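Local coordinates for putative alpha/beta hydrolase fold protein (Candidatus Nitrososphaera gargensis, PDB 5A62) that probably works as a carboxylesterase-like hydrolase of the alpha/beta hydrolase fold, in an ammonia-oxidizing archaeon, at residues A[77-80]-A[81-84]; A[173-176]-A[177-181]; A[226-229]-A[230-233]. All coordinates share one frame; numbering follows the deposited sequence.

Interaction 1. Residues A[77-80]-A[81-84]; sequences LIDD and LRRL
R83 and D80 form a salt bridge one turn apart along helix 74-87. The arginine can be followed outward. R83 CB lies 3.6 Å from D79 O, the carbonyl that accepts the backbone N-H of the same R83. R83 CG comes closer, 3.4 Å from D79 O. CG stands anti to the carbonyl carbon (chi1 -71°), and the chain bends at chi3. This turns the guanidinium back over the preceding turn. D79 O and D80 CA sit above one of its faces. R83 NH1 ends 3.7 Å from D79 CB. R83 NH2 meets D80 OD1 at 2.7 Å, but the N-H points poorly at the oxygen (129°), so the hydrogen bond within the salt bridge is weak. The carboxylate and guanidinium planes are steeply turned, 75° apart.

In the alpha/beta hydrolase fold, helices pack against the faces of a central, mostly parallel sheet. Here I78 meets I104 and M107 of helix 100-111, while L81 and L84 touch Y56 of strand 52-56. The buried D80 has an arginine at each oxygen, R83 at OD1 and R59, in a second salt bridge, at OD2.

D79 and R82 run side by side without joining. D79 OD1 stays 4.2 Å from R82 NE. Each has a better partner on the same helix: Q75 for D79 and E86 for R82. Along the backbone, R82 N donates to I78 O at 2.8 Å.

Interaction 2. Residues A[173-176]-A[177-181]; sequences ADFF and REVFT
F176 and F180 pack one turn apart on helix 170-180. Both side chains point the same way. The ring planes are 22° apart but slid past each other, with centroids 5.1 Å apart, so they barely overlap. F180 CB lies over a face of the F176 ring as a CH-pi contact, 4.0 Å from the ring centroid. F176 CZ meets F180 CD1 at 3.6 Å. F175 packs in the same i to i+4 spacing, its CE1 3.6 Å from V179 CG2.

The helix belongs to the part of this alpha/beta hydrolase chain inserted between strands 116-122 and 212-218 of the central sheet. Such an insertion usually forms the lid, or cap. Within it, F176 and F180 face helix 149-157, with F176 on L157 and F180 on M149 and L152. Outside the insertion, F176 also meets W249 edge-to-face.

The charged contact is D174 with R177, described for one of two modelled conformers of R177. D174 OD1 is 2.7 Å from R177 NH1, in a salt bridge whose hydrogen bond is weak (121°). R177 is extended from CG to NE, which carries NH1 past A173 CB to the carboxylate. In this conformer R177 NE pairs with E154. D174 OD2 pairs with K170.

Among the backbone bonds, F180 N reaches F176 O at 2.8 Å. At the helix end, R177 O accepts from T181 N and T181 OG1, from opposite faces of its carbonyl plane.

Interaction 3. Residues A[226-229]-A[230-233]; sequences RLIK and ETKE
L227 O is gripped twice by T231. The backbone N of T231 donates to it at 2.9 Å, and the hydroxyl OG1 of T231 donates to the same oxygen at 2.8 Å. The two donors come from opposite faces of the carbonyl plane, with OG1 well above it. OG1 stands anti to its own carbonyl carbon (chi1 -61°), which folds the hydroxyl back onto the preceding turn. The polar end of this buried threonine is thus satisfied within its own helix.

Helix 222-234 is the crossover helix of a beta-alpha-beta unit in the alpha/beta hydrolase fold. It links the parallel strands 212-218 and 239-243. I228 faces the sheet, touching A215 and V217 of strand 212-218, and its CD1 lies 4.1 Å from T231 CB.

R226 and E230 lie side by side, one turn apart. R226 NE gives a weak hydrogen bond to E230 OE2 within a salt bridge, at 3.3 Å. The oxygen comes to the guanidinium edge, near its plane, but the carboxylate itself is turned 49° from it. A water joins the two groups a second time. It accepts from R226 NH2 and donates to E230 OE1 at 2.6 Å. Both charges have stronger partners beyond the helix: D133 for R226 NH2 and K127 for E230 OE1. K127, E230, R226 and D133 thus follow one another as alternating charges.

K232 sends its NZ away from this turn to the carbonyls of P236 and M238. Another water donates to K229 O at 2.8 Å and, weakly, to E233 OE2.

The three contacts lie on separate helices and follow one another along the chain: interaction 1 on helix 74-87, interaction 2 on helix 170-180, interaction 3 on helix 222-234. None touches another. The centres of interactions 1 and 2 are 26 Å apart, as are those of 1 and 3; those of 2 and 3 are 30 Å apart. Helices 74-87 and 222-234 both pack on the central sheet, the first against strand 52-56 and the second against strand 212-218. Helix 170-180 belongs instead to the helical insertion between strands 116-122 and 212-218. Interactions 1 and 3 therefore sit in the hydrolase core, and interaction 2 in the probable cap.

Interaction 1. Residues A[77-80]-A[81-84]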
loop_
_atom_site.group_PDB
_atom_site.type_symbol
_atom_site.label_atom_id
_atom_site.label_comp_id
_atom_site.label_asym_id
_atom_site.label_seq_id
_atom_site.Cartn_x
_atom_site.Cartn_y
_atom_site.Cartn_z
ATOM N N LEU A 77 -4.303 -1.267 -10.875
ATOM C CA LEU A 77 -3.706 -2.128 -11.886
ATOM C C LEU A 77 -4.788 -2.856 -12.714
ATOM O O LEU A 77 -4.632 -3.050 -13.920
ATOM C CB LEU A 77 -2.768 -3.190 -11.290
ATOM C CG LEU A 77 -1.560 -2.621 -10.578
ATOM C CD1 LEU A 77 -0.668 -3.724 -10.080
ATOM C CD2 LEU A 77 -0.721 -1.657 -11.413
ATOM N N ILE A 78 -5.871 -3.215 -12.108
ATOM C CA ILE A 78 -6.945 -3.868 -12.869
ATOM C C ILE A 78 -7.529 -2.870 -13.818
ATOM O O ILE A 78 -7.797 -3.206 -14.980
ATOM C CB ILE A 78 -8.028 -4.434 -11.926
ATOM C CG1 ILE A 78 -7.488 -5.254 -10.770
ATOM C CG2 ILE A 78 -9.048 -5.244 -12.744
ATOM C CD1 ILE A 78 -6.377 -6.215 -11.119
ATOM N N ASP A 79 -7.725 -1.642 -13.360
ATOM C CA ASP A 79 -8.259 -0.594 -14.230
ATOM C C ASP A 79 -7.283 -0.304 -15.371
ATOM O O ASP A 79 -7.746 -0.109 -16.513
ATOM C CB ASP A 79 -8.552 0.639 -13.412
ATOM C CG ASP A 79 -9.660 0.454 -12.408
ATOM O OD1 ASP A 79 -10.441 -0.474 -12.462
ATOM O OD2 ASP A 79 -9.749 1.391 -11.559
ATOM N N ASP A 80 -5.994 -0.337 -15.152
ATOM C CA ASP A 80 -5.035 -0.149 -16.256
ATOM C C ASP A 80 -5.229 -1.199 -17.280
ATOM O O ASP A 80 -5.172 -0.945 -18.504
ATOM C CB ASP A 80 -3.576 -0.251 -15.740
ATOM C CG ASP A 80 -3.142 0.893 -14.802
ATOM O OD1 ASP A 80 -3.796 1.977 -14.792
ATOM O OD2 ASP A 80 -2.135 0.640 -14.086
ATOM N N LEU A 81 -5.395 -2.452 -16.870
ATOM C CA LEU A 81 -5.606 -3.572 -17.811
ATOM C C LEU A 81 -6.933 -3.426 -18.527
ATOM O O LEU A 81 -6.995 -3.676 -19.752
ATOM C CB LEU A 81 -5.597 -4.881 -17.037
ATOM C CG LEU A 81 -5.863 -6.140 -17.847
ATOM C CD1 LEU A 81 -4.924 -6.301 -18.992
ATOM C CD2 LEU A 81 -5.829 -7.382 -16.936
ATOM N N ARG A 82 -7.971 -3.054 -17.806
ATOM C CA ARG A 82 -9.257 -2.828 -18.445
ATOM C C ARG A 82 -9.156 -1.800 -19.535
ATOM O O ARG A 82 -9.666 -2.041 -20.657
ATOM C CB ARG A 82 -10.300 -2.424 -17.423
ATOM C CG ARG A 82 -11.679 -2.269 -18.025
ATOM C CD ARG A 82 -12.650 -1.594 -17.049
ATOM N NE ARG A 82 -12.080 -0.438 -16.298
ATOM C CZ ARG A 82 -11.996 0.831 -16.703
ATOM N NH1 ARG A 82 -12.438 1.236 -17.881
ATOM N NH2 ARG A 82 -11.411 1.728 -15.894
ATOM N N ARG A 83 -8.462 -0.733 -19.278
ATOM C CA ARG A 83 -8.322 0.333 -20.285
ATOM C C ARG A 83 -7.562 -0.193 -21.459
ATOM O O ARG A 83 -7.892 0.118 -22.625
ATOM C CB ARG A 83 -7.663 1.570 -19.679
ATOM C CG ARG A 83 -8.628 2.272 -18.724
ATOM C CD ARG A 83 -8.309 3.698 -18.382
ATOM N NE ARG A 83 -6.960 3.731 -17.893
ATOM C CZ ARG A 83 -6.577 3.515 -16.639
ATOM N NH1 ARG A 83 -7.459 3.416 -15.641
ATOM N NH2 ARG A 83 -5.262 3.557 -16.390
ATOM N N LEU A 84 -6.522 -0.983 -21.258
ATOM C CA LEU A 84 -5.757 -1.511 -22.389
ATOM C C LEU A 84 -6.619 -2.450 -23.252
ATOM O O LEU A 84 -6.581 -2.382 -24.473
ATOM C CB LEU A 84 -4.507 -2.266 -21.881
ATOM C CG LEU A 84 -3.658 -2.922 -22.952
ATOM C CD1 LEU A 84 -3.070 -1.906 -23.931
ATOM C CD2 LEU A 84 -2.561 -3.737 -22.289
#

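Interaction 2. Residues A[173-176]-A[177-181]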
loop_
_atom_site.group_PDB
_atom_site.type_symbol
_atom_site.label_atom_id
_atom_site.label_comp_id
_atom_site.label_asym_id
_atom_site.label_seq_id
_atom_site.Cartn_x
_atom_site.Cartn_y
_atom_site.Cartn_z
ATOM N N ALA A 173 20.759 -16.392 -14.579
ATOM C CA ALA A 173 21.078 -15.212 -13.822
ATOM C C ALA A 173 21.188 -13.952 -14.642
ATOM O O ALA A 173 20.695 -12.891 -14.270
ATOM C CB ALA A 173 22.339 -15.425 -13.005
ATOM N N ASP A 174 21.858 -14.070 -15.794
ATOM C CA ASP A 174 22.080 -12.931 -16.568
ATOM C C ASP A 174 20.809 -12.464 -17.268
ATOM O O ASP A 174 20.623 -11.244 -17.419
ATOM C CB ASP A 174 23.206 -13.228 -17.599
ATOM C CG ASP A 174 24.530 -13.196 -16.994
ATOM O OD1 ASP A 174 24.774 -12.708 -15.907
ATOM O OD2 ASP A 174 25.481 -13.677 -17.688
ATOM N N PHE A 175 19.946 -13.371 -17.669
ATOM C CA PHE A 175 18.622 -13.030 -18.184
ATOM C C PHE A 175 17.785 -12.291 -17.101
ATOM O O PHE A 175 17.270 -11.184 -17.352
ATOM C CB PHE A 175 17.966 -14.288 -18.665
ATOM C CG PHE A 175 16.540 -14.163 -19.170
ATOM C CD1 PHE A 175 16.098 -13.061 -19.849
ATOM C CD2 PHE A 175 15.662 -15.208 -18.975
ATOM C CE1 PHE A 175 14.773 -13.028 -20.346
ATOM C CE2 PHE A 175 14.353 -15.127 -19.426
ATOM C CZ PHE A 175 13.941 -14.030 -20.138
ATOM N N PHE A 176 17.806 -12.815 -15.887
ATOM C CA PHE A 176 17.172 -12.138 -14.797
ATOM C C PHE A 176 17.717 -10.739 -14.600
ATOM O O PHE A 176 16.945 -9.771 -14.431
ATOM C CB PHE A 176 17.307 -12.933 -13.509
ATOM C CG PHE A 176 16.787 -12.230 -12.298
ATOM C CD1 PHE A 176 15.483 -12.313 -11.961
ATOM C CD2 PHE A 176 17.637 -11.502 -11.515
ATOM C CE1 PHE A 176 15.004 -11.647 -10.845
ATOM C CE2 PHE A 176 17.161 -10.865 -10.379
ATOM C CZ PHE A 176 15.836 -10.952 -10.098
ATOM N N ARG A 177 19.032 -10.549 -14.608
ATOM C CA ARG A 177 19.623 -9.209 -14.481
ATOM C C ARG A 177 19.100 -8.262 -15.509
ATOM O O ARG A 177 18.687 -7.150 -15.166
ATOM C CB ARG A 177 21.137 -9.220 -14.664
ATOM C CG ARG A 177 21.892 -9.797 -13.490
ATOM C CD ARG A 177 23.409 -9.792 -13.731
ATOM N NE ARG A 177 24.162 -10.219 -12.537
ATOM C CZ ARG A 177 24.595 -11.463 -12.322
ATOM N NH1 ARG A 177 24.401 -12.425 -13.214
ATOM N NH2 ARG A 177 25.222 -11.769 -11.180
ATOM N N GLU A 178 19.141 -8.710 -16.767
ATOM C CA GLU A 178 18.653 -7.919 -17.902
ATOM C C GLU A 178 17.280 -7.391 -17.583
ATOM O O GLU A 178 17.100 -6.141 -17.610
ATOM C CB GLU A 178 18.664 -8.679 -19.255
ATOM C CG GLU A 178 18.449 -7.745 -20.484
ATOM C CD GLU A 178 19.698 -7.016 -21.032
ATOM O OE1 GLU A 178 20.528 -6.453 -20.247
ATOM O OE2 GLU A 178 19.834 -6.954 -22.304
ATOM N N VAL A 179 16.390 -8.326 -17.241
ATOM C CA VAL A 179 14.967 -8.023 -17.100
ATOM C C VAL A 179 14.771 -7.111 -15.856
ATOM O O VAL A 179 14.215 -6.022 -15.936
ATOM C CB VAL A 179 14.160 -9.281 -16.965
ATOM C CG1 VAL A 179 12.716 -9.013 -16.476
ATOM C CG2 VAL A 179 14.194 -10.098 -18.267
ATOM N N PHE A 180 15.260 -7.582 -14.717
ATOM C CA PHE A 180 14.960 -6.941 -13.428
ATOM C C PHE A 180 15.423 -5.520 -13.381
ATOM O O PHE A 180 14.772 -4.624 -12.830
ATOM C CB PHE A 180 15.553 -7.788 -12.303
ATOM C CG PHE A 180 15.127 -7.384 -10.930
ATOM C CD1 PHE A 180 13.943 -7.907 -10.394
ATOM C CD2 PHE A 180 15.868 -6.487 -10.187
ATOM C CE1 PHE A 180 13.580 -7.561 -9.093
ATOM C CE2 PHE A 180 15.500 -6.144 -8.915
ATOM C CZ PHE A 180 14.342 -6.636 -8.422
ATOM N N THR A 181 16.612 -5.250 -13.938
ATOM C CA THR A 181 17.220 -3.952 -13.788
ATOM C C THR A 181 16.580 -2.882 -14.705
ATOM O O THR A 181 16.940 -1.722 -14.592
ATOM C CB THR A 181 18.744 -3.997 -13.943
ATOM O OG1 THR A 181 19.037 -4.396 -15.269
ATOM C CG2 THR A 181 19.333 -4.881 -12.910
#

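Interaction 3. Residues A[226-229]-A[230-233]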
loop_
_atom_site.group_PDB
_atom_site.type_symbol
_atom_site.label_atom_id
_atom_site.label_comp_id
_atom_site.label_asym_id
_atom_site.label_seq_id
_atom_site.Cartn_x
_atom_site.Cartn_y
_atom_site.Cartn_z
ATOM N N ARG A 226 1.516 -22.891 -1.143
ATOM C CA ARG A 226 0.571 -22.861 -0.047
ATOM C C ARG A 226 -0.725 -22.135 -0.498
ATOM O O ARG A 226 -1.864 -22.601 -0.285
ATOM C CB ARG A 226 1.161 -22.187 1.165
ATOM C CG ARG A 226 0.244 -22.342 2.379
ATOM C CD ARG A 226 0.643 -21.421 3.536
ATOM N NE ARG A 226 0.148 -20.072 3.284
ATOM C CZ ARG A 226 0.876 -18.953 3.130
ATOM N NH1 ARG A 226 2.165 -18.933 3.124
ATOM N NH2 ARG A 226 0.193 -17.826 3.000
ATOM N N LEU A 227 -0.590 -20.961 -1.118
ATOM C CA LEU A 227 -1.751 -20.230 -1.551
ATOM C C LEU A 227 -2.549 -20.935 -2.621
ATOM O O LEU A 227 -3.768 -20.854 -2.568
ATOM C CB LEU A 227 -1.318 -18.832 -1.982
ATOM C CG LEU A 227 -0.745 -17.903 -0.932
ATOM C CD1 LEU A 227 -0.250 -16.617 -1.572
ATOM C CD2 LEU A 227 -1.699 -17.586 0.166
ATOM N N ILE A 228 -1.906 -21.579 -3.571
ATOM C CA ILE A 228 -2.645 -22.242 -4.612
ATOM C C ILE A 228 -3.292 -23.469 -4.118
ATOM O O ILE A 228 -4.401 -23.794 -4.544
ATOM C CB ILE A 228 -1.791 -22.416 -5.878
ATOM C CG1 ILE A 228 -2.731 -22.372 -7.109
ATOM C CG2 ILE A 228 -0.847 -23.578 -5.786
ATOM C CD1 ILE A 228 -3.368 -21.062 -7.369
ATOM N N LYS A 229 -2.698 -24.173 -3.177
ATOM C CA LYS A 229 -3.355 -25.311 -2.551
ATOM C C LYS A 229 -4.586 -24.896 -1.791
ATOM O O LYS A 229 -5.673 -25.514 -1.855
ATOM C CB LYS A 229 -2.362 -26.077 -1.693
ATOM C CG LYS A 229 -1.495 -26.942 -2.593
ATOM C CD LYS A 229 -0.546 -27.862 -1.836
ATOM C CE LYS A 229 0.846 -27.254 -1.721
ATOM N NZ LYS A 229 1.765 -28.009 -0.813
ATOM N N GLU A 230 -4.511 -23.740 -1.106
ATOM C CA GLU A 230 -5.662 -23.201 -0.439
ATOM C C GLU A 230 -6.722 -22.811 -1.467
ATOM O O GLU A 230 -7.927 -23.030 -1.282
ATOM C CB GLU A 230 -5.276 -21.992 0.451
ATOM C CG GLU A 230 -4.373 -22.335 1.625
ATOM C CD GLU A 230 -3.738 -21.138 2.370
ATOM O OE1 GLU A 230 -4.072 -19.971 2.059
ATOM O OE2 GLU A 230 -2.892 -21.389 3.288
ATOM N N THR A 231 -6.302 -22.244 -2.578
ATOM C CA THR A 231 -7.205 -21.841 -3.627
ATOM C C THR A 231 -7.917 -23.044 -4.230
ATOM O O THR A 231 -9.146 -22.957 -4.426
ATOM C CB THR A 231 -6.448 -21.087 -4.727
ATOM O OG1 THR A 231 -5.858 -19.894 -4.146
ATOM C CG2 THR A 231 -7.393 -20.611 -5.815
ATOM N N LYS A 232 -7.190 -24.130 -4.428
ATOM C CA LYS A 232 -7.805 -25.336 -5.006
ATOM C C LYS A 232 -8.831 -25.909 -4.066
ATOM O O LYS A 232 -9.862 -26.433 -4.535
ATOM C CB LYS A 232 -6.726 -26.323 -5.401
ATOM C CG LYS A 232 -7.198 -27.702 -5.874
ATOM C CD LYS A 232 -7.828 -27.646 -7.197
ATOM C CE LYS A 232 -8.169 -29.096 -7.644
ATOM N NZ LYS A 232 -8.750 -29.212 -8.955
ATOM N N GLU A 233 -8.647 -25.786 -2.754
ATOM C CA GLU A 233 -9.657 -26.238 -1.796
ATOM C C GLU A 233 -10.957 -25.520 -2.009
ATOM O O GLU A 233 -12.023 -26.137 -1.878
ATOM C CB GLU A 233 -9.199 -26.154 -0.327
ATOM C CG GLU A 233 -8.177 -27.229 0.013
ATOM C CD GLU A 233 -8.733 -28.655 -0.146
ATOM O OE1 GLU A 233 -9.846 -28.936 0.391
ATOM O OE2 GLU A 233 -8.089 -29.481 -0.845
HETATM O O HOH W 1 -2.789 -18.173 3.440
HETATM O O HOH W 2 -5.427 -28.251 -2.450
#